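Local coordinates for CpuTA1 (PDB 5K3W), which binds pyridoxal-5'-phosphate and belongs to the class IV aminotransferase family, at residues R3-V9 with G132-E138; G219-Q225 with P249-I255. All coordinates share one frame; numbering follows the deposited sequence.

Contact 1. Residues R3-V9 with G132-E138; sequences RATLLTV and GWVFVDE. With GAB (3-aminobenzoic acid), chain D.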
ATOM      1  N   ARG A   3      11.001  23.998  -8.666  1.00 21.17           N
ATOM      2  CA  ARG A   3      10.286  24.179  -9.927  1.00 25.04           C
ATOM      3  C   ARG A   3       8.825  23.778  -9.785  1.00 23.14           C
ATOM      4  O   ARG A   3       7.925  24.558 -10.111  1.00 22.37           O
ATOM      5  CB  ARG A   3      10.960  23.377 -11.038  1.00 23.73           C
ATOM      6  CG  ARG A   3      10.438  23.661 -12.440  1.00 21.53           C
ATOM      7  CD  ARG A   3      11.067  22.668 -13.401  1.00 25.40           C
ATOM      8  NE  ARG A   3      10.672  21.302 -13.064  1.00 29.66           N
ATOM      9  CZ  ARG A   3      11.357  20.210 -13.394  1.00 37.27           C
ATOM     10  NH1 ARG A   3      12.490  20.316 -14.074  1.00 32.41           N
ATOM     11  NH2 ARG A   3      10.912  19.009 -13.034  1.00 28.09           N
ATOM     12  N   ALA A   4       8.577  22.575  -9.268  1.00 21.76           N
ATOM     13  CA  ALA A   4       7.228  22.064  -9.068  1.00 16.24           C
ATOM     14  C   ALA A   4       6.423  22.942  -8.114  1.00 16.30           C
ATOM     15  O   ALA A   4       6.964  23.606  -7.229  1.00 16.51           O
ATOM     16  CB  ALA A   4       7.280  20.634  -8.526  1.00 13.03           C
ATOM     17  N   THR A   5       5.109  22.939  -8.310  1.00 17.89           N
ATOM     18  CA  THR A   5       4.169  23.624  -7.439  1.00 15.65           C
ATOM     19  C   THR A   5       3.572  22.603  -6.487  1.00 23.33           C
ATOM     20  O   THR A   5       3.346  21.450  -6.870  1.00 22.81           O
ATOM     21  CB  THR A   5       3.038  24.290  -8.231  1.00 20.60           C
ATOM     22  OG1 THR A   5       3.559  25.337  -9.051  1.00 26.88           O
ATOM     23  CG2 THR A   5       2.007  24.878  -7.290  1.00 21.54           C
ATOM     24  N   LEU A   6       3.328  23.029  -5.250  1.00 17.96           N
ATOM     25  CA  LEU A   6       2.668  22.209  -4.247  1.00 20.38           C
ATOM     26  C   LEU A   6       1.550  23.017  -3.602  1.00 25.35           C
ATOM     27  O   LEU A   6       1.752  24.178  -3.225  1.00 24.87           O
ATOM     28  CB  LEU A   6       3.656  21.724  -3.160  1.00 17.88           C
ATOM     29  CG  LEU A   6       2.976  20.964  -1.993  1.00 18.37           C
ATOM     30  CD1 LEU A   6       2.328  19.654  -2.447  1.00 12.53           C
ATOM     31  CD2 LEU A   6       3.916  20.711  -0.854  1.00 16.14           C
ATOM     32  N   LEU A   7       0.383  22.396  -3.457  1.00 18.60           N
ATOM     33  CA  LEU A   7      -0.745  22.986  -2.754  1.00 19.56           C
ATOM     34  C   LEU A   7      -1.157  22.047  -1.637  1.00 20.52           C
ATOM     35  O   LEU A   7      -1.397  20.858  -1.875  1.00 23.00           O
ATOM     36  CB  LEU A   7      -1.926  23.238  -3.695  1.00 24.63           C
ATOM     37  CG  LEU A   7      -1.721  24.316  -4.766  1.00 27.78           C
ATOM     38  CD1 LEU A   7      -2.463  23.944  -6.016  1.00 26.75           C
ATOM     39  CD2 LEU A   7      -2.188  25.679  -4.274  1.00 27.00           C
ATOM     40  N   THR A   8      -1.198  22.571  -0.418  1.00 22.77           N
ATOM     41  CA  THR A   8      -1.804  21.869   0.697  1.00 16.03           C
ATOM     42  C   THR A   8      -3.306  22.052   0.612  1.00 19.51           C
ATOM     43  O   THR A   8      -3.787  23.187   0.574  1.00 26.76           O
ATOM     44  CB  THR A   8      -1.290  22.422   2.015  1.00 21.14           C
ATOM     45  OG1 THR A   8       0.130  22.334   2.037  1.00 24.95           O
ATOM     46  CG2 THR A   8      -1.864  21.635   3.184  1.00 17.79           C
ATOM     47  N   VAL A   9      -4.050  20.954   0.571  1.00 17.89           N
ATOM     48  CA  VAL A   9      -5.504  21.021   0.578  1.00 20.85           C
ATOM     49  C   VAL A   9      -5.963  20.959   2.033  1.00 24.07           C
ATOM     50  O   VAL A   9      -5.871  19.913   2.685  1.00 18.52           O
ATOM     51  CB  VAL A   9      -6.121  19.901  -0.264  1.00 24.60           C
ATOM     52  CG1 VAL A   9      -7.649  19.999  -0.230  1.00 23.91           C
ATOM     53  CG2 VAL A   9      -5.596  19.971  -1.707  1.00 15.21           C
ATOM     54  N   GLY A 132      -4.610  16.167   2.489  1.00 18.62           N
ATOM     55  CA  GLY A 132      -4.716  16.318   1.046  1.00 19.20           C
ATOM     56  C   GLY A 132      -3.627  17.213   0.493  1.00 21.15           C
ATOM     57  O   GLY A 132      -3.204  18.176   1.136  1.00 15.83           O
ATOM     58  N   TRP A 133      -3.173  16.884  -0.716  1.00 15.68           N
ATOM     59  CA  TRP A 133      -2.147  17.642  -1.408  1.00 15.67           C
ATOM     60  C   TRP A 133      -2.375  17.556  -2.907  1.00 16.51           C
ATOM     61  O   TRP A 133      -2.924  16.578  -3.419  1.00 16.17           O
ATOM     62  CB  TRP A 133      -0.745  17.117  -1.093  1.00 21.72           C
ATOM     63  CG  TRP A 133      -0.319  17.280   0.313  1.00 16.21           C
ATOM     64  CD1 TRP A 133       0.237  18.389   0.870  1.00 17.84           C
ATOM     65  CD2 TRP A 133      -0.375  16.290   1.344  1.00 19.60           C
ATOM     66  NE1 TRP A 133       0.519  18.161   2.199  1.00 24.11           N
ATOM     67  CE2 TRP A 133       0.153  16.879   2.518  1.00 20.24           C
ATOM     68  CE3 TRP A 133      -0.828  14.968   1.397  1.00 16.11           C
ATOM     69  CZ2 TRP A 133       0.248  16.189   3.736  1.00 16.82           C
ATOM     70  CZ3 TRP A 133      -0.739  14.281   2.614  1.00 20.77           C
ATOM     71  CH2 TRP A 133      -0.202  14.898   3.764  1.00 20.85           C
ATOM     72  N   VAL A 134      -1.915  18.580  -3.610  1.00 20.03           N
ATOM     73  CA  VAL A 134      -1.809  18.570  -5.061  1.00 15.37           C
ATOM     74  C   VAL A 134      -0.431  19.098  -5.401  1.00 17.76           C
ATOM     75  O   VAL A 134      -0.026  20.142  -4.879  1.00 24.96           O
ATOM     76  CB  VAL A 134      -2.884  19.450  -5.739  1.00 17.63           C
ATOM     77  CG1 VAL A 134      -2.738  19.396  -7.270  1.00 14.54           C
ATOM     78  CG2 VAL A 134      -4.273  19.042  -5.321  1.00 21.60           C
ATOM     79  N   PHE A 135       0.283  18.412  -6.285  1.00 14.59           N
ATOM     80  CA  PHE A 135       1.456  19.048  -6.865  1.00 19.43           C
ATOM     81  C   PHE A 135       1.459  18.909  -8.381  1.00 15.72           C
ATOM     82  O   PHE A 135       0.901  17.966  -8.948  1.00 21.14           O
ATOM     83  CB  PHE A 135       2.775  18.525  -6.252  1.00 20.25           C
ATOM     84  CG  PHE A 135       3.040  17.059  -6.462  1.00 14.89           C
ATOM     85  CD1 PHE A 135       3.747  16.621  -7.574  1.00 19.62           C
ATOM     86  CD2 PHE A 135       2.642  16.129  -5.516  1.00 13.01           C
ATOM     87  CE1 PHE A 135       4.033  15.271  -7.750  1.00 17.24           C
ATOM     88  CE2 PHE A 135       2.914  14.784  -5.688  1.00 21.58           C
ATOM     89  CZ  PHE A 135       3.609  14.352  -6.808  1.00 18.81           C
ATOM     90  N   VAL A 136       2.069  19.892  -9.027  1.00 16.29           N
ATOM     91  CA  VAL A 136       2.194  19.967 -10.476  1.00 16.55           C
ATOM     92  C   VAL A 136       3.678  19.989 -10.826  1.00 22.42           C
ATOM     93  O   VAL A 136       4.476  20.631 -10.140  1.00 21.48           O
ATOM     94  CB  VAL A 136       1.485  21.225 -11.027  1.00 19.55           C
ATOM     95  CG1 VAL A 136       1.706  21.350 -12.520  1.00 15.54           C
ATOM     96  CG2 VAL A 136      -0.017  21.196 -10.680  1.00 11.42           C
ATOM     97  N   ASP A 137       4.051  19.297 -11.892  1.00 19.91           N
ATOM     98  CA  ASP A 137       5.458  19.263 -12.254  1.00 19.04           C
ATOM     99  C   ASP A 137       5.580  18.708 -13.663  1.00 24.73           C
ATOM    100  O   ASP A 137       4.624  18.165 -14.228  1.00 23.80           O
ATOM    101  CB  ASP A 137       6.272  18.427 -11.267  1.00 20.13           C
ATOM    102  CG  ASP A 137       7.772  18.627 -11.424  1.00 31.78           C
ATOM    103  OD1 ASP A 137       8.175  19.576 -12.132  1.00 30.10           O
ATOM    104  OD2 ASP A 137       8.548  17.852 -10.817  1.00 34.50           O
ATOM    105  N   GLU A 138       6.778  18.855 -14.221  1.00 29.36           N
ATOM    106  CA  GLU A 138       7.061  18.344 -15.551  1.00 32.36           C
ATOM    107  C   GLU A 138       7.003  16.823 -15.552  1.00 27.82           C
ATOM    108  O   GLU A 138       7.452  16.167 -14.608  1.00 28.09           O
ATOM    109  CB  GLU A 138       8.431  18.828 -16.017  1.00 29.40           C
ATOM    110  CG  GLU A 138       8.493  19.105 -17.499  1.00 48.41           C
ATOM    111  CD  GLU A 138       9.689  19.960 -17.889  1.00 68.71           C
ATOM    112  OE1 GLU A 138       9.751  20.378 -19.069  1.00 74.69           O
ATOM    113  OE2 GLU A 138      10.558  20.218 -17.018  1.00 51.19           O
TER
HETATM  114  C1' GAB D 402      13.870  25.744 -10.484  1.00 37.41           C
HETATM  115  O1' GAB D 402      13.202  26.688 -10.989  1.00 25.11           O
HETATM  116  O2' GAB D 402      14.181  25.725  -9.239  1.00 32.94           O
HETATM  117  C1  GAB D 402      14.281  24.645 -11.470  1.00 41.52           C
HETATM  118  C2  GAB D 402      14.820  23.426 -11.046  1.00 43.80           C
HETATM  119  C3  GAB D 402      15.166  22.462 -11.986  1.00 33.59           C
HETATM  120  C4  GAB D 402      14.979  22.717 -13.338  1.00 39.94           C
HETATM  121  C5  GAB D 402      14.443  23.926 -13.754  1.00 34.12           C
HETATM  122  C6  GAB D 402      14.089  24.893 -12.826  1.00 28.61           C
HETATM  123  N3  GAB D 402      15.746  21.200 -11.567  1.00 45.90           N
HETATM  124  O   HOH W   1       1.507  20.828   3.634  1.00 26.83           O
HETATM  125  O   HOH W   2      -3.240  18.271   4.025  1.00 35.00           O
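Arg3 reaches across to Asp137 and Glu138 just before strand 5-9 begins. Its CB lies 3.6 Å from C1 of the bound 3-aminobenzoic acid; CG then passes C6 and CD passes C5, so the aliphatic part runs along the ligand ring. The chain leaves the backbone extended until a bend at CG-CD (chi3 63°) swings the guanidinium over to the neighbouring strand. There NE and NH2 close side-on upon a single oxygen. NE is 3.2 Å from Asp137 OD1 and uses its syn lone pair, while NH2 meets that same OD1 at 2.9 Å. The carboxylate is turned 44° against the guanidinium. NH1 faces Glu138 OE2 at 3.5 Å, but this oxygen stands over the guanidinium face, leaving an attraction of charges to which no N-H contributes.

Beyond the arginine, Thr5 with Val136 and Leu7 with Val134 are hydrogen-bonded pairs, the shortest bond running from Leu7 N to Val134 O at 2.7 Å. On the face of these four residues, CG2 of Val134 meets CG2 of Val9, and both side chains also pack on Trp93 of helix 90-108. Leu6, Thr8, Trp133 and Phe135 occupy the other face: Leu6 CD1 sits 4.1 Å from Trp133 CD1, and both residues pack on Ile44 of the second subunit. Thr8 points the same way as the indole, and one water joins Thr8 OG1 to Trp133 NE1. Strand 5-9 thus lies between strands 32-35 and 131-138 in an antiparallel sheet, backed by helix 90-108 on one face and meeting the partner subunit on the other.

Contact 2. Residues G219-Q225 with P249-I255; sequences GVVRTPQ and PTEYRRI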
ATOM      1  N   GLY A 219     -10.796  -7.051 -35.870  1.00 31.35           N
ATOM      2  CA  GLY A 219     -11.407  -5.759 -36.084  1.00 24.92           C
ATOM      3  C   GLY A 219     -12.149  -5.192 -34.889  1.00 27.83           C
ATOM      4  O   GLY A 219     -12.758  -4.126 -35.005  1.00 32.21           O
ATOM      5  N   VAL A 220     -12.111  -5.862 -33.739  1.00 21.83           N
ATOM      6  CA  VAL A 220     -12.792  -5.389 -32.537  1.00 23.67           C
ATOM      7  C   VAL A 220     -11.761  -4.942 -31.507  1.00 29.45           C
ATOM      8  O   VAL A 220     -10.726  -5.595 -31.311  1.00 26.66           O
ATOM      9  CB  VAL A 220     -13.717  -6.465 -31.947  1.00 27.81           C
ATOM     10  CG1 VAL A 220     -14.410  -5.931 -30.721  1.00 32.66           C
ATOM     11  CG2 VAL A 220     -14.733  -6.890 -32.973  1.00 28.63           C
ATOM     12  N   VAL A 221     -12.037  -3.815 -30.858  1.00 26.83           N
ATOM     13  CA  VAL A 221     -11.164  -3.259 -29.833  1.00 21.63           C
ATOM     14  C   VAL A 221     -11.829  -3.519 -28.497  1.00 22.95           C
ATOM     15  O   VAL A 221     -12.954  -3.062 -28.264  1.00 29.31           O
ATOM     16  CB  VAL A 221     -10.902  -1.766 -30.061  1.00 26.23           C
ATOM     17  CG1 VAL A 221     -10.181  -1.147 -28.876  1.00 20.94           C
ATOM     18  CG2 VAL A 221     -10.096  -1.569 -31.345  1.00 24.98           C
ATOM     19  N   ARG A 222     -11.146  -4.277 -27.633  1.00 27.12           N
ATOM     20  CA  ARG A 222     -11.677  -4.742 -26.357  1.00 25.31           C
ATOM     21  C   ARG A 222     -10.778  -4.311 -25.207  1.00 25.93           C
ATOM     22  O   ARG A 222      -9.596  -4.001 -25.391  1.00 24.47           O
ATOM     23  CB  ARG A 222     -11.803  -6.269 -26.317  1.00 24.27           C
ATOM     24  CG  ARG A 222     -12.458  -6.906 -27.506  1.00 32.69           C
ATOM     25  CD  ARG A 222     -12.441  -8.402 -27.311  1.00 48.00           C
ATOM     26  NE  ARG A 222     -13.636  -9.043 -27.840  1.00 51.90           N
ATOM     27  CZ  ARG A 222     -13.672  -9.717 -28.981  1.00 58.61           C
ATOM     28  NH1 ARG A 222     -12.571  -9.846 -29.719  1.00 41.66           N
ATOM     29  NH2 ARG A 222     -14.811 -10.268 -29.380  1.00 65.37           N
ATOM     30  N   THR A 223     -11.346  -4.340 -24.000  1.00 24.69           N
ATOM     31  CA  THR A 223     -10.654  -4.003 -22.768  1.00 26.99           C
ATOM     32  C   THR A 223     -11.308  -4.825 -21.666  1.00 26.71           C
ATOM     33  O   THR A 223     -12.524  -5.046 -21.725  1.00 27.54           O
ATOM     34  CB  THR A 223     -10.732  -2.499 -22.429  1.00 22.88           C
ATOM     35  OG1 THR A 223      -9.633  -2.133 -21.585  1.00 23.94           O
ATOM     36  CG2 THR A 223     -12.033  -2.159 -21.686  1.00 19.54           C
ATOM     37  N   PRO A 224     -10.554  -5.297 -20.673  1.00 22.11           N
ATOM     38  CA  PRO A 224     -11.182  -6.032 -19.566  1.00 23.03           C
ATOM     39  C   PRO A 224     -12.253  -5.185 -18.894  1.00 24.93           C
ATOM     40  O   PRO A 224     -12.020  -4.025 -18.549  1.00 24.97           O
ATOM     41  CB  PRO A 224     -10.010  -6.322 -18.612  1.00 28.71           C
ATOM     42  CG  PRO A 224      -8.773  -6.265 -19.466  1.00 27.72           C
ATOM     43  CD  PRO A 224      -9.086  -5.222 -20.538  1.00 28.79           C
ATOM     44  N   GLN A 225     -13.437  -5.769 -18.709  1.00 23.53           N
ATOM     45  CA  GLN A 225     -14.504  -5.028 -18.052  1.00 24.95           C
ATOM     46  C   GLN A 225     -14.098  -4.700 -16.613  1.00 23.74           C
ATOM     47  O   GLN A 225     -13.357  -5.442 -15.971  1.00 26.20           O
ATOM     48  CB  GLN A 225     -15.818  -5.807 -18.122  1.00 25.25           C
ATOM     49  CG  GLN A 225     -15.863  -7.112 -17.350  1.00 36.86           C
ATOM     50  CD  GLN A 225     -17.207  -7.821 -17.502  1.00 37.77           C
ATOM     51  OE1 GLN A 225     -17.637  -8.123 -18.615  1.00 40.21           O
ATOM     52  NE2 GLN A 225     -17.877  -8.075 -16.385  1.00 30.68           N
ATOM     53  N   PRO A 249     -15.711  -1.447 -33.799  1.00 31.61           N
ATOM     54  CA  PRO A 249     -16.510  -1.818 -32.620  1.00 33.20           C
ATOM     55  C   PRO A 249     -15.617  -1.946 -31.389  1.00 30.98           C
ATOM     56  O   PRO A 249     -14.494  -2.455 -31.458  1.00 24.72           O
ATOM     57  CB  PRO A 249     -17.124  -3.173 -33.002  1.00 19.62           C
ATOM     58  CG  PRO A 249     -16.800  -3.371 -34.468  1.00 17.92           C
ATOM     59  CD  PRO A 249     -15.597  -2.540 -34.772  1.00 22.79           C
ATOM     60  N   THR A 250     -16.133  -1.483 -30.255  1.00 32.30           N
ATOM     61  CA  THR A 250     -15.445  -1.575 -28.979  1.00 25.51           C
ATOM     62  C   THR A 250     -16.271  -2.410 -28.014  1.00 28.64           C
ATOM     63  O   THR A 250     -17.494  -2.482 -28.124  1.00 28.36           O
ATOM     64  CB  THR A 250     -15.209  -0.192 -28.381  1.00 24.73           C
ATOM     65  OG1 THR A 250     -16.457   0.493 -28.335  1.00 31.33           O
ATOM     66  CG2 THR A 250     -14.211   0.605 -29.223  1.00 23.85           C
ATOM     67  N   GLU A 251     -15.600  -3.022 -27.042  1.00 32.77           N
ATOM     68  CA  GLU A 251     -16.272  -4.006 -26.207  1.00 26.45           C
ATOM     69  C   GLU A 251     -15.564  -4.131 -24.866  1.00 31.86           C
ATOM     70  O   GLU A 251     -14.337  -4.275 -24.823  1.00 29.18           O
ATOM     71  CB  GLU A 251     -16.314  -5.359 -26.919  1.00 33.58           C
ATOM     72  CG  GLU A 251     -17.197  -6.396 -26.266  1.00 40.90           C
ATOM     73  CD  GLU A 251     -17.145  -7.728 -26.998  1.00 57.58           C
ATOM     74  OE1 GLU A 251     -16.841  -7.732 -28.218  1.00 51.11           O
ATOM     75  OE2 GLU A 251     -17.399  -8.768 -26.349  1.00 58.40           O
ATOM     76  N   TYR A 252     -16.345  -4.049 -23.786  1.00 21.09           N
ATOM     77  CA  TYR A 252     -15.919  -4.448 -22.456  1.00 24.53           C
ATOM     78  C   TYR A 252     -16.319  -5.897 -22.231  1.00 28.63           C
ATOM     79  O   TYR A 252     -17.446  -6.287 -22.542  1.00 35.61           O
ATOM     80  CB  TYR A 252     -16.558  -3.572 -21.379  1.00 18.15           C
ATOM     81  CG  TYR A 252     -16.201  -2.108 -21.471  1.00 23.91           C
ATOM     82  CD1 TYR A 252     -16.927  -1.253 -22.280  1.00 21.10           C
ATOM     83  CD2 TYR A 252     -15.128  -1.579 -20.750  1.00 18.38           C
ATOM     84  CE1 TYR A 252     -16.600   0.088 -22.375  1.00 24.16           C
ATOM     85  CE2 TYR A 252     -14.798  -0.244 -20.833  1.00 18.68           C
ATOM     86  CZ  TYR A 252     -15.545   0.590 -21.651  1.00 22.27           C
ATOM     87  OH  TYR A 252     -15.252   1.929 -21.754  1.00 24.57           O
ATOM     88  N   ARG A 253     -15.409  -6.687 -21.678  1.00 32.92           N
ATOM     89  CA  ARG A 253     -15.722  -8.089 -21.443  1.00 29.63           C
ATOM     90  C   ARG A 253     -14.609  -8.727 -20.627  1.00 30.68           C
ATOM     91  O   ARG A 253     -13.578  -8.107 -20.341  1.00 29.26           O
ATOM     92  CB  ARG A 253     -15.916  -8.829 -22.763  1.00 35.71           C
ATOM     93  CG  ARG A 253     -14.712  -8.735 -23.650  1.00 39.38           C
ATOM     94  CD  ARG A 253     -14.335 -10.095 -24.193  1.00 50.49           C
ATOM     95  NE  ARG A 253     -15.361 -10.622 -25.083  1.00 60.09           N
ATOM     96  CZ  ARG A 253     -15.125 -11.539 -26.012  1.00 67.66           C
ATOM     97  NH1 ARG A 253     -13.895 -12.018 -26.164  1.00 57.11           N
ATOM     98  NH2 ARG A 253     -16.111 -11.968 -26.795  1.00 73.45           N
ATOM     99  N   ARG A 254     -14.847  -9.974 -20.239  1.00 25.96           N
ATOM    100  CA  ARG A 254     -13.803 -10.798 -19.662  1.00 26.97           C
ATOM    101  C   ARG A 254     -12.932 -11.355 -20.771  1.00 29.80           C
ATOM    102  O   ARG A 254     -13.434 -11.910 -21.751  1.00 35.43           O
ATOM    103  CB  ARG A 254     -14.394 -11.933 -18.845  1.00 24.12           C
ATOM    104  CG  ARG A 254     -15.242 -11.429 -17.736  1.00 40.05           C
ATOM    105  CD  ARG A 254     -15.446 -12.452 -16.637  1.00 34.74           C
ATOM    106  NE  ARG A 254     -16.450 -11.910 -15.738  1.00 43.69           N
ATOM    107  CZ  ARG A 254     -17.741 -11.840 -16.044  1.00 44.83           C
ATOM    108  NH1 ARG A 254     -18.164 -12.310 -17.217  1.00 32.88           N
ATOM    109  NH2 ARG A 254     -18.603 -11.313 -15.179  1.00 38.87           N
ATOM    110  N   ILE A 255     -11.628 -11.203 -20.606  1.00 23.03           N
ATOM    111  CA  ILE A 255     -10.644 -11.610 -21.587  1.00 25.72           C
ATOM    112  C   ILE A 255      -9.710 -12.587 -20.888  1.00 27.57           C
ATOM    113  O   ILE A 255      -8.900 -12.190 -20.041  1.00 30.50           O
ATOM    114  CB  ILE A 255      -9.887 -10.398 -22.141  1.00 29.07           C
ATOM    115  CG1 ILE A 255     -10.901  -9.388 -22.697  1.00 30.36           C
ATOM    116  CG2 ILE A 255      -8.843 -10.818 -23.172  1.00 24.04           C
ATOM    117  CD1 ILE A 255     -10.291  -8.099 -23.211  1.00 30.91           C
TER
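Two arginines lie flat on each other here: the guanidinium of Arg222 stacks on that of Arg253, centres 3.8 Å apart and planes 28° apart. Arg222 NE sits over the centre of the Arg253 group, and CG1 of Val220 covers the opposite face of Arg222. Carboxylates probably offset the like charges. Glu251 OE1 pairs with Arg222 NH2 at 3.4 Å, Glu251 OE2 takes a weak bond from Arg253 NE, and Glu259 forms a salt bridge with Arg253 NH1. Arg253 gets there by a folded route, its CG lodged between backbone N and carbonyl carbon (chi1 58°), followed by bends at chi2 and chi3.

The backbones beneath are the two parallel strands of a beta-alpha-beta crossover, 220-224 and 250-253, connected through helix 234-245. Val221 N gives an almost straight bond to Pro249 O (2.9 Å, 178°), whereas Glu251 N returns only a weak one to Val221 O. Further along, Thr223 N bonds to Glu251 O and Gln225 N to Arg253 O.

Toward the crossover helix, Thr223 and Tyr252 run side by side, CG2 of Thr223 coming obliquely to the ring at 3.3 Å from Tyr252 CD2. Thr223 OG1 is bonded to Val213 O; Tyr252 OH goes to Gln236, while the ring meets Phe240 edge-to-face. Ile255 turns CD1 to Pro224 CD, 4.1 Å away. Gln225 NE2, bonded to Asp227, lies over a face of the Arg254 guanidinium, 3.5 Å from Arg254 NH2.

Contact 1 comes first and is complete before contact 2 opens. Its segments are 123 residues apart in sequence, while only 24 separate those of contact 2, so one joins distant parts of the chain and the other closes a local unit. They share no sheet: 3-9 and 132-138 belong to the six-stranded antiparallel sheet, 219-225 and 249-255 to a five-stranded mixed sheet in which 250-253 is an outermost strand. The centres are 36 Å apart, on opposite sides of the chain's centre. Pyridoxal-5'-phosphate is about 14 Å from the Phe135 side chain and about 9 Å from that of Thr223. Contact 1 thus takes part in the dimer interface, whereas contact 2 touches no other chain of the assembly.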